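Local structure of tRNA-5-methyluridine(54) 2-sulfurtransferase (Pyrococcus horikoshii, 3VRH) at residues L133-I138 and V217-Y222; H78-I83 and K89-A94. The protein catalyses the ATP-dependent 2-thiolation of 5-methyluridine 54 in the T loop of tRNAs, a modification that stabilises tRNA at high temperature. All coordinates share one frame; numbering follows the deposited sequence.

Overall arrangement
Both contacts belong to the PP-loop ATPase part of the chain, their centres about 10 Å apart. Contact 2 is buried: strand 73-80 packs on helix 87-101 through a histidine ring, an alanine methyl and one amide-carboxylate bond. Contact 1 lies at the surface, where a single lysine-glutamate ion pair spans from helix 127-145 to the loop after helix 201-211, at the ATP site and near the cysteines of the [4Fe-4S] cluster. I79, an ATP-binding residue, joins the two, its CD1 lying 3.7 Å from K135 O, while I83 packs on P221 and Y222. Contact 2 thus pairs close ring packing with a buried amide-carboxylate bond, whereas contact 1 rests on one ion pair between extended chains.

Contact 1 (L133-I138 and V217-Y222); sequences LTKRYI and VEECPY
A salt bridge between K135 and E219 carries this contact, in the ATP-binding cleft of the PP-loop fold. NZ of K135 lies 2.7 Å from OE2 of E219 and uses that oxygen's syn lone pair; the second bond, from K135 NZ to E219 OE1 at 3.1 Å, is weak. The grip on the carboxylate is therefore forked but uneven. The two side chains approach from opposite directions, each reaching across the gap at full stretch: K135 has CG anti to its backbone N (chi1 -177°) and stays extended to NZ, while E219 is extended from CG to its carboxylate. The side chains bridge backbones that stay well apart, the nearest CA atoms, of K135 and C220, being 11.1 Å from each other. K135 binds ATP, and its side chain is close to those of I79 and A53 and to a bound bicine; E219 also touches S55, so the pair lies at the nucleotide pocket, to which K135 itself belongs. C220, next to E219, is a ligand of the [4Fe-4S] cluster, but here its SG is in a disulfide with C128. Little else touches across the two segments: the approach brings CE of K135, the carbon bearing the ammonium group, to 3.3 Å from OE2 of E219.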
loop_
_atom_site.group_PDB
_atom_site.type_symbol
_atom_site.label_atom_id
_atom_site.label_comp_id
_atom_site.label_asym_id
_atom_site.label_seq_id
_atom_site.Cartn_x
_atom_site.Cartn_y
_atom_site.Cartn_z
ATOM N N LEU A 133 -8.827 -13.784 17.846
ATOM C CA LEU A 133 -8.436 -13.574 19.242
ATOM C C LEU A 133 -8.338 -14.918 19.975
ATOM O O LEU A 133 -7.310 -15.253 20.566
ATOM C CB LEU A 133 -9.464 -12.677 19.953
ATOM C CG LEU A 133 -9.482 -12.583 21.496
ATOM C CD1 LEU A 133 -8.225 -11.892 22.048
ATOM C CD2 LEU A 133 -10.767 -11.910 22.049
ATOM N N THR A 134 -9.428 -15.671 19.932
ATOM C CA THR A 134 -9.533 -16.939 20.638
ATOM C C THR A 134 -8.474 -17.921 20.178
ATOM O O THR A 134 -7.853 -18.608 20.996
ATOM C CB THR A 134 -10.906 -17.580 20.378
ATOM O OG1 THR A 134 -11.930 -16.648 20.725
ATOM C CG2 THR A 134 -11.086 -18.869 21.211
ATOM N N LYS A 135 -8.268 -18.004 18.866
ATOM C CA LYS A 135 -7.337 -18.993 18.349
ATOM C C LYS A 135 -5.881 -18.669 18.735
ATOM O O LYS A 135 -5.115 -19.563 19.122
ATOM C CB LYS A 135 -7.490 -19.144 16.830
ATOM C CG LYS A 135 -6.584 -20.230 16.244
ATOM C CD LYS A 135 -6.618 -20.261 14.692
ATOM C CE LYS A 135 -5.707 -21.377 14.144
ATOM N NZ LYS A 135 -5.670 -21.473 12.652
ATOM N N ARG A 136 -5.507 -17.398 18.631
ATOM C CA ARG A 136 -4.139 -16.976 18.926
ATOM C C ARG A 136 -3.838 -17.219 20.399
ATOM O O ARG A 136 -2.741 -17.620 20.757
ATOM C CB ARG A 136 -3.903 -15.490 18.566
ATOM C CG ARG A 136 -3.387 -15.270 17.114
ATOM C CD ARG A 136 -3.080 -13.795 16.757
ATOM N NE ARG A 136 -4.258 -12.931 16.899
ATOM C CZ ARG A 136 -5.213 -12.800 15.978
ATOM N NH1 ARG A 136 -5.141 -13.478 14.838
ATOM N NH2 ARG A 136 -6.249 -12.001 16.195
ATOM N N TYR A 137 -4.830 -16.974 21.242
ATOM C CA TYR A 137 -4.657 -17.134 22.674
ATOM C C TYR A 137 -4.432 -18.599 23.012
ATOM O O TYR A 137 -3.520 -18.942 23.770
ATOM C CB TYR A 137 -5.879 -16.622 23.439
ATOM C CG TYR A 137 -5.788 -16.879 24.941
ATOM C CD1 TYR A 137 -6.320 -18.030 25.501
ATOM C CD2 TYR A 137 -5.174 -15.963 25.794
ATOM C CE1 TYR A 137 -6.235 -18.274 26.861
ATOM C CE2 TYR A 137 -5.100 -16.190 27.152
ATOM C CZ TYR A 137 -5.630 -17.360 27.680
ATOM O OH TYR A 137 -5.560 -17.608 29.031
ATOM N N ILE A 138 -5.281 -19.452 22.452
ATOM C CA ILE A 138 -5.214 -20.883 22.741
ATOM C C ILE A 138 -3.908 -21.484 22.239
ATOM O O ILE A 138 -3.308 -22.309 22.918
ATOM C CB ILE A 138 -6.411 -21.644 22.146
ATOM C CG1 ILE A 138 -7.703 -21.226 22.846
ATOM C CG2 ILE A 138 -6.205 -23.161 22.272
ATOM C CD1 ILE A 138 -8.964 -21.910 22.304
ATOM N N VAL A 217 -10.473 -25.283 2.142
ATOM C CA VAL A 217 -10.166 -23.928 1.680
ATOM C C VAL A 217 -10.407 -22.841 2.733
ATOM O O VAL A 217 -9.686 -21.845 2.777
ATOM C CB VAL A 217 -10.972 -23.530 0.440
ATOM C CG1 VAL A 217 -10.376 -22.276 -0.157
ATOM C CG2 VAL A 217 -10.970 -24.642 -0.580
ATOM N N GLU A 218 -11.416 -23.010 3.579
ATOM C CA GLU A 218 -11.753 -21.935 4.507
ATOM C C GLU A 218 -11.926 -22.422 5.932
ATOM O O GLU A 218 -12.772 -23.269 6.216
ATOM C CB GLU A 218 -13.010 -21.198 4.039
ATOM C CG GLU A 218 -13.198 -19.845 4.682
ATOM C CD GLU A 218 -14.238 -18.998 3.949
ATOM O OE1 GLU A 218 -14.530 -17.862 4.403
ATOM O OE2 GLU A 218 -14.763 -19.478 2.914
ATOM N N GLU A 219 -11.101 -21.886 6.826
ATOM C CA GLU A 219 -11.141 -22.256 8.241
ATOM C C GLU A 219 -12.385 -21.675 8.925
ATOM O O GLU A 219 -13.171 -22.402 9.527
ATOM C CB GLU A 219 -9.867 -21.774 8.946
ATOM C CG GLU A 219 -9.830 -22.067 10.434
ATOM C CD GLU A 219 -8.533 -21.600 11.098
ATOM O OE1 GLU A 219 -7.724 -20.897 10.437
ATOM O OE2 GLU A 219 -8.320 -21.953 12.283
ATOM N N CYS A 220 -12.550 -20.358 8.816
ATOM C CA CYS A 220 -13.732 -19.667 9.326
ATOM C C CYS A 220 -14.584 -19.230 8.127
ATOM O O CYS A 220 -14.159 -18.405 7.322
ATOM C CB CYS A 220 -13.319 -18.463 10.193
ATOM S SG CYS A 220 -14.682 -17.560 10.995
ATOM N N PRO A 221 -15.788 -19.804 7.998
ATOM C CA PRO A 221 -16.683 -19.503 6.869
ATOM C C PRO A 221 -17.579 -18.264 7.078
ATOM O O PRO A 221 -18.624 -18.154 6.431
ATOM C CB PRO A 221 -17.541 -20.760 6.775
ATOM C CG PRO A 221 -17.620 -21.249 8.226
ATOM C CD PRO A 221 -16.314 -20.873 8.871
ATOM N N TYR A 222 -17.177 -17.346 7.951
ATOM C CA TYR A 222 -17.995 -16.166 8.220
ATOM C C TYR A 222 -17.278 -14.859 7.869
ATOM O O TYR A 222 -16.365 -14.843 7.042
ATOM C CB TYR A 222 -18.435 -16.148 9.685
ATOM C CG TYR A 222 -19.322 -17.310 10.093
ATOM C CD1 TYR A 222 -20.405 -17.707 9.302
ATOM C CD2 TYR A 222 -19.078 -18.014 11.273
ATOM C CE1 TYR A 222 -21.222 -18.765 9.682
ATOM C CE2 TYR A 222 -19.895 -19.065 11.665
ATOM C CZ TYR A 222 -20.958 -19.442 10.867
ATOM O OH TYR A 222 -21.755 -20.493 11.265
#

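Contact 2 (H78-I83 and K89-A94); sequences HINLGI and KSEEYA
H78, N80 and E91 meet where the end of strand 73-80 runs nearly antiparallel to helix 87-101; the axes of residues 78-80 and 89-94 are 170° apart and approach to 8.9 Å. CA atoms come nearest at N80 and E91, 6.4 Å apart. The H78 ring reaches the helix between E91 and A94: NE2 lies 3.4 Å from CA of E91, and ND1 lies 3.6 Å from CB of A94. That same ND1 is hydrogen-bonded to V54 O, a bond that would hold the ring's rotation. N80, its CG anti to the backbone N (chi1 177°), carries its amide out to E91. Its ND2 donates to OE1 of E91 at 2.8 Å in a nearly straight bond, in the amide plane but from above the carboxylate plane, the two planes 76° apart; OD1 accepts from G82 N at 2.8 Å, closing an Asx turn where the strand ends. OE2 of E91 pairs with R109 of strand 105-109. A leucine in place of N80 would probably leave E91 OE1 without this donor and the turn at G82 without its side-chain acceptor. Helix 87-101 is the helix of the beta-alpha-beta crossover from strand 73-80 to strand 105-109, as in the layered alpha/beta fold of PP-loop ATPases.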
loop_
_atom_site.group_PDB
_atom_site.type_symbol
_atom_site.label_atom_id
_atom_site.label_comp_id
_atom_site.label_asym_id
_atom_site.label_seq_id
_atom_site.Cartn_x
_atom_site.Cartn_y
_atom_site.Cartn_z
ATOM N N HIS A 78 -4.743 -28.780 16.576
ATOM C CA HIS A 78 -5.881 -28.336 15.791
ATOM C C HIS A 78 -6.909 -27.717 16.696
ATOM O O HIS A 78 -7.344 -28.340 17.658
ATOM C CB HIS A 78 -6.526 -29.489 15.037
ATOM C CG HIS A 78 -7.810 -29.115 14.373
ATOM N ND1 HIS A 78 -7.861 -28.303 13.261
ATOM C CD2 HIS A 78 -9.093 -29.430 14.671
ATOM C CE1 HIS A 78 -9.121 -28.137 12.899
ATOM N NE2 HIS A 78 -9.887 -28.818 13.733
ATOM N N ILE A 79 -7.317 -26.496 16.380
ATOM C CA ILE A 79 -8.300 -25.824 17.200
ATOM C C ILE A 79 -9.630 -25.834 16.472
ATOM O O ILE A 79 -9.826 -25.124 15.479
ATOM C CB ILE A 79 -7.855 -24.392 17.554
ATOM C CG1 ILE A 79 -6.577 -24.448 18.396
ATOM C CG2 ILE A 79 -8.978 -23.623 18.272
ATOM C CD1 ILE A 79 -5.834 -23.113 18.482
ATOM N N ASN A 80 -10.525 -26.679 16.978
ATOM C CA ASN A 80 -11.841 -26.907 16.415
ATOM C C ASN A 80 -12.774 -25.750 16.816
ATOM O O ASN A 80 -12.982 -25.490 18.001
ATOM C CB ASN A 80 -12.335 -28.289 16.886
ATOM C CG ASN A 80 -13.746 -28.617 16.413
ATOM O OD1 ASN A 80 -14.639 -27.771 16.425
ATOM N ND2 ASN A 80 -13.950 -29.861 16.001
ATOM N N LEU A 81 -13.321 -25.057 15.814
ATOM C CA LEU A 81 -14.052 -23.800 16.043
ATOM C C LEU A 81 -15.491 -24.015 16.501
ATOM O O LEU A 81 -16.168 -23.074 16.893
ATOM C CB LEU A 81 -14.015 -22.903 14.798
ATOM C CG LEU A 81 -12.626 -22.666 14.205
ATOM C CD1 LEU A 81 -12.687 -21.664 13.037
ATOM C CD2 LEU A 81 -11.653 -22.204 15.289
ATOM N N GLY A 82 -15.955 -25.255 16.455
ATOM C CA GLY A 82 -17.269 -25.576 16.984
ATOM C C GLY A 82 -18.444 -25.117 16.129
ATOM O O GLY A 82 -19.540 -24.837 16.633
ATOM N N ILE A 83 -18.221 -25.049 14.825
ATOM C CA ILE A 83 -19.294 -24.723 13.907
ATOM C C ILE A 83 -20.003 -25.995 13.438
ATOM O O ILE A 83 -19.387 -26.861 12.791
ATOM C CB ILE A 83 -18.762 -23.974 12.705
ATOM C CG1 ILE A 83 -17.939 -22.772 13.179
ATOM C CG2 ILE A 83 -19.925 -23.553 11.810
ATOM C CD1 ILE A 83 -17.318 -21.976 12.072
ATOM N N LYS A 89 -15.742 -31.721 9.547
ATOM C CA LYS A 89 -14.967 -32.025 8.344
ATOM C C LYS A 89 -13.565 -31.422 8.439
ATOM O O LYS A 89 -12.588 -32.061 8.047
ATOM C CB LYS A 89 -15.678 -31.579 7.048
ATOM C CG LYS A 89 -14.907 -31.977 5.779
ATOM C CD LYS A 89 -15.514 -31.446 4.460
ATOM C CE LYS A 89 -16.787 -32.200 4.064
ATOM N NZ LYS A 89 -16.575 -33.682 4.096
ATOM N N SER A 90 -13.462 -30.209 8.986
ATOM C CA SER A 90 -12.155 -29.548 9.155
ATOM C C SER A 90 -11.211 -30.334 10.071
ATOM O O SER A 90 -10.027 -30.514 9.767
ATOM C CB SER A 90 -12.318 -28.116 9.685
ATOM O OG SER A 90 -13.010 -27.277 8.745
ATOM N N GLU A 91 -11.725 -30.764 11.214
ATOM C CA GLU A 91 -10.937 -31.582 12.114
ATOM C C GLU A 91 -10.495 -32.870 11.423
ATOM O O GLU A 91 -9.371 -33.315 11.614
ATOM C CB GLU A 91 -11.734 -31.915 13.372
ATOM C CG GLU A 91 -10.940 -32.702 14.394
ATOM C CD GLU A 91 -11.678 -32.890 15.706
ATOM O OE1 GLU A 91 -12.044 -31.875 16.345
ATOM O OE2 GLU A 91 -11.883 -34.053 16.094
ATOM N N GLU A 92 -11.378 -33.459 10.612
ATOM C CA GLU A 92 -11.039 -34.696 9.925
ATOM C C GLU A 92 -9.891 -34.492 8.948
ATOM O O GLU A 92 -9.024 -35.357 8.839
ATOM C CB GLU A 92 -12.254 -35.316 9.214
ATOM C CG GLU A 92 -13.307 -35.913 10.148
ATOM C CD GLU A 92 -12.716 -36.875 11.183
ATOM O OE1 GLU A 92 -11.947 -37.790 10.785
ATOM O OE2 GLU A 92 -13.012 -36.709 12.396
ATOM N N TYR A 93 -9.886 -33.351 8.253
ATOM C CA TYR A 93 -8.794 -33.001 7.337
ATOM C C TYR A 93 -7.460 -32.832 8.096
ATOM O O TYR A 93 -6.410 -33.305 7.663
ATOM C CB TYR A 93 -9.151 -31.745 6.509
ATOM C CG TYR A 93 -9.908 -32.113 5.252
ATOM C CD1 TYR A 93 -11.274 -32.309 5.278
ATOM C CD2 TYR A 93 -9.244 -32.326 4.052
ATOM C CE1 TYR A 93 -11.966 -32.694 4.141
ATOM C CE2 TYR A 93 -9.929 -32.702 2.909
ATOM C CZ TYR A 93 -11.293 -32.885 2.957
ATOM O OH TYR A 93 -11.994 -33.274 1.829
ATOM N N ALA A 94 -7.515 -32.164 9.238
ATOM C CA ALA A 94 -6.329 -31.992 10.056
ATOM C C ALA A 94 -5.806 -33.357 10.546
ATOM O O ALA A 94 -4.607 -33.626 10.464
ATOM C CB ALA A 94 -6.621 -31.063 11.227
#